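Succinate-semialdehyde dehydrogenase (Synechococcus sp., PDB 4ITA) probably oxidises succinic semialdehyde to succinate with NADP+ as the hydride acceptor, as an enzyme of the aldehyde dehydrogenase family. Local coordinates at residues Phe237-Ser242 with Asp246-Val251. Numbering follows the deposited sequence.
Sequences FVVFPS and DEAVEV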
loop_
_atom_site.group_PDB
_atom_site.type_symbol
_atom_site.label_atom_id
_atom_site.label_comp_id
_atom_site.label_asym_id
_atom_site.label_seq_id
_atom_site.Cartn_x
_atom_site.Cartn_y
_atom_site.Cartn_z
ATOM N N PHE A 237 -3.807 12.925 24.641
ATOM C CA PHE A 237 -4.556 14.168 24.730
ATOM C C PHE A 237 -3.709 15.029 25.662
ATOM O O PHE A 237 -3.708 14.836 26.886
ATOM C CB PHE A 237 -5.946 13.882 25.312
ATOM C CG PHE A 237 -6.929 15.029 25.202
ATOM C CD1 PHE A 237 -7.006 15.995 26.196
ATOM C CD2 PHE A 237 -7.813 15.104 24.135
ATOM C CE1 PHE A 237 -7.934 17.023 26.108
ATOM C CE2 PHE A 237 -8.734 16.137 24.036
ATOM C CZ PHE A 237 -8.794 17.099 25.031
ATOM N N VAL A 238 -2.934 15.929 25.069
ATOM C CA VAL A 238 -1.917 16.683 25.785
ATOM C C VAL A 238 -2.445 18.065 26.112
ATOM O O VAL A 238 -2.944 18.762 25.233
ATOM C CB VAL A 238 -0.633 16.808 24.937
ATOM C CG1 VAL A 238 0.457 17.467 25.754
ATOM C CG2 VAL A 238 -0.156 15.433 24.449
ATOM N N VAL A 239 -2.353 18.455 27.382
ATOM C CA VAL A 239 -2.878 19.745 27.811
ATOM C C VAL A 239 -1.788 20.587 28.454
ATOM O O VAL A 239 -1.221 20.205 29.474
ATOM C CB VAL A 239 -4.061 19.583 28.786
ATOM C CG1 VAL A 239 -4.662 20.945 29.126
ATOM C CG2 VAL A 239 -5.126 18.676 28.180
ATOM N N PHE A 240 -1.500 21.733 27.847
ATOM C CA PHE A 240 -0.402 22.586 28.298
ATOM C C PHE A 240 -0.901 23.889 28.947
ATOM O O PHE A 240 -2.094 24.194 28.884
ATOM C CB PHE A 240 0.611 22.786 27.153
ATOM C CG PHE A 240 1.822 21.910 27.286
ATOM C CD1 PHE A 240 1.679 20.570 27.627
ATOM C CD2 PHE A 240 3.098 22.416 27.099
ATOM C CE1 PHE A 240 2.780 19.755 27.772
ATOM C CE2 PHE A 240 4.209 21.597 27.246
ATOM C CZ PHE A 240 4.051 20.267 27.585
ATOM N N PRO A 241 0.001 24.641 29.608
ATOM C CA PRO A 241 -0.484 25.728 30.475
ATOM C C PRO A 241 -1.268 26.859 29.798
ATOM O O PRO A 241 -2.068 27.510 30.475
ATOM C CB PRO A 241 0.804 26.265 31.106
ATOM C CG PRO A 241 1.737 25.096 31.097
ATOM C CD PRO A 241 1.445 24.400 29.802
ATOM N N SER A 242 -1.067 27.089 28.506
ATOM C CA SER A 242 -1.791 28.156 27.822
ATOM C C SER A 242 -3.121 27.694 27.238
ATOM O O SER A 242 -3.808 28.460 26.569
ATOM C CB SER A 242 -0.937 28.778 26.721
ATOM O OG SER A 242 -0.652 27.838 25.698
ATOM N N ASP A 246 -11.123 24.736 30.480
ATOM C CA ASP A 246 -12.505 24.276 30.533
ATOM C C ASP A 246 -12.938 23.634 29.215
ATOM O O ASP A 246 -13.608 22.596 29.219
ATOM C CB ASP A 246 -13.463 25.403 30.936
ATOM C CG ASP A 246 -13.332 25.792 32.395
ATOM O OD1 ASP A 246 -12.711 25.049 33.181
ATOM O OD2 ASP A 246 -13.874 26.855 32.765
ATOM N N GLU A 247 -12.542 24.229 28.089
ATOM C CA GLU A 247 -12.831 23.617 26.789
ATOM C C GLU A 247 -12.127 22.267 26.655
ATOM O O GLU A 247 -12.722 21.297 26.195
ATOM C CB GLU A 247 -12.443 24.527 25.612
ATOM C CG GLU A 247 -12.853 23.933 24.258
ATOM C CD GLU A 247 -12.387 24.740 23.048
ATOM O OE1 GLU A 247 -11.563 25.659 23.213
ATOM O OE2 GLU A 247 -12.852 24.435 21.928
ATOM N N ALA A 248 -10.864 22.210 27.062
ATOM C CA ALA A 248 -10.098 20.970 26.989
ATOM C C ALA A 248 -10.732 19.846 27.818
ATOM O O ALA A 248 -10.751 18.691 27.385
ATOM C CB ALA A 248 -8.643 21.202 27.398
ATOM N N VAL A 249 -11.256 20.170 28.999
ATOM C CA VAL A 249 -11.938 19.177 29.832
ATOM C C VAL A 249 -13.226 18.665 29.187
ATOM O O VAL A 249 -13.491 17.457 29.155
ATOM C CB VAL A 249 -12.276 19.744 31.234
ATOM C CG1 VAL A 249 -13.208 18.794 31.985
ATOM C CG2 VAL A 249 -11.009 19.990 32.027
ATOM N N GLU A 250 -14.032 19.592 28.685
ATOM C CA GLU A 250 -15.292 19.244 28.043
ATOM C C GLU A 250 -15.042 18.369 26.817
ATOM O O GLU A 250 -15.642 17.302 26.655
ATOM C CB GLU A 250 -16.042 20.515 27.635
ATOM C CG GLU A 250 -16.624 21.308 28.795
ATOM C CD GLU A 250 -17.818 20.613 29.433
ATOM O OE1 GLU A 250 -18.433 19.752 28.764
ATOM O OE2 GLU A 250 -18.137 20.929 30.599
ATOM N N VAL A 251 -14.143 18.823 25.958
ATOM C CA VAL A 251 -13.835 18.105 24.732
ATOM C C VAL A 251 -13.127 16.779 25.027
ATOM O O VAL A 251 -13.447 15.758 24.423
ATOM C CB VAL A 251 -13.015 18.995 23.775
ATOM C CG1 VAL A 251 -12.499 18.189 22.598
ATOM C CG2 VAL A 251 -13.874 20.176 23.291
#
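The far rim of the F237 ring reaches the backbone of A248: CE1 and CZ each lie 3.5 Å from A248 O, so the carbonyl oxygen meets the ring obliquely at two neighbouring carbons. The first torsion explains this reach, since CG stands anti to the backbone N (chi1 -168°) and carries the ring out from the strand toward the helix. The same CZ comes within 4.3 Å of V251 C, one helical turn on. Beside the ring, V239 makes an apolar contact, its CG1 4.3 Å from A248 CB; F237 CE1 makes the other, 4.4 Å from that methyl, which therefore meets both strand side chains. No hydrogen bond links the two segments, so they associate by van der Waals contact. V238, and F240 just past the strand, both touch A378 of helix 375-383, on the side away from helix 245-257. Around the contact, F237 also meets the rings of W394 and F270 on the adjoining strands, while V239 packs on I276 and F280 of helix 274-289. E247 OE2 forms a salt bridge with K456 NZ of the second subunit. The axes of strand 237-239 and helix 246-251 run nearly antiparallel (164°), 10.2 Å apart at closest approach, as expected in the first half of a beta-alpha-beta crossover, here 235-239, 245-257, 267-273 in the alpha/beta catalytic domain of the aldehyde dehydrogenase fold.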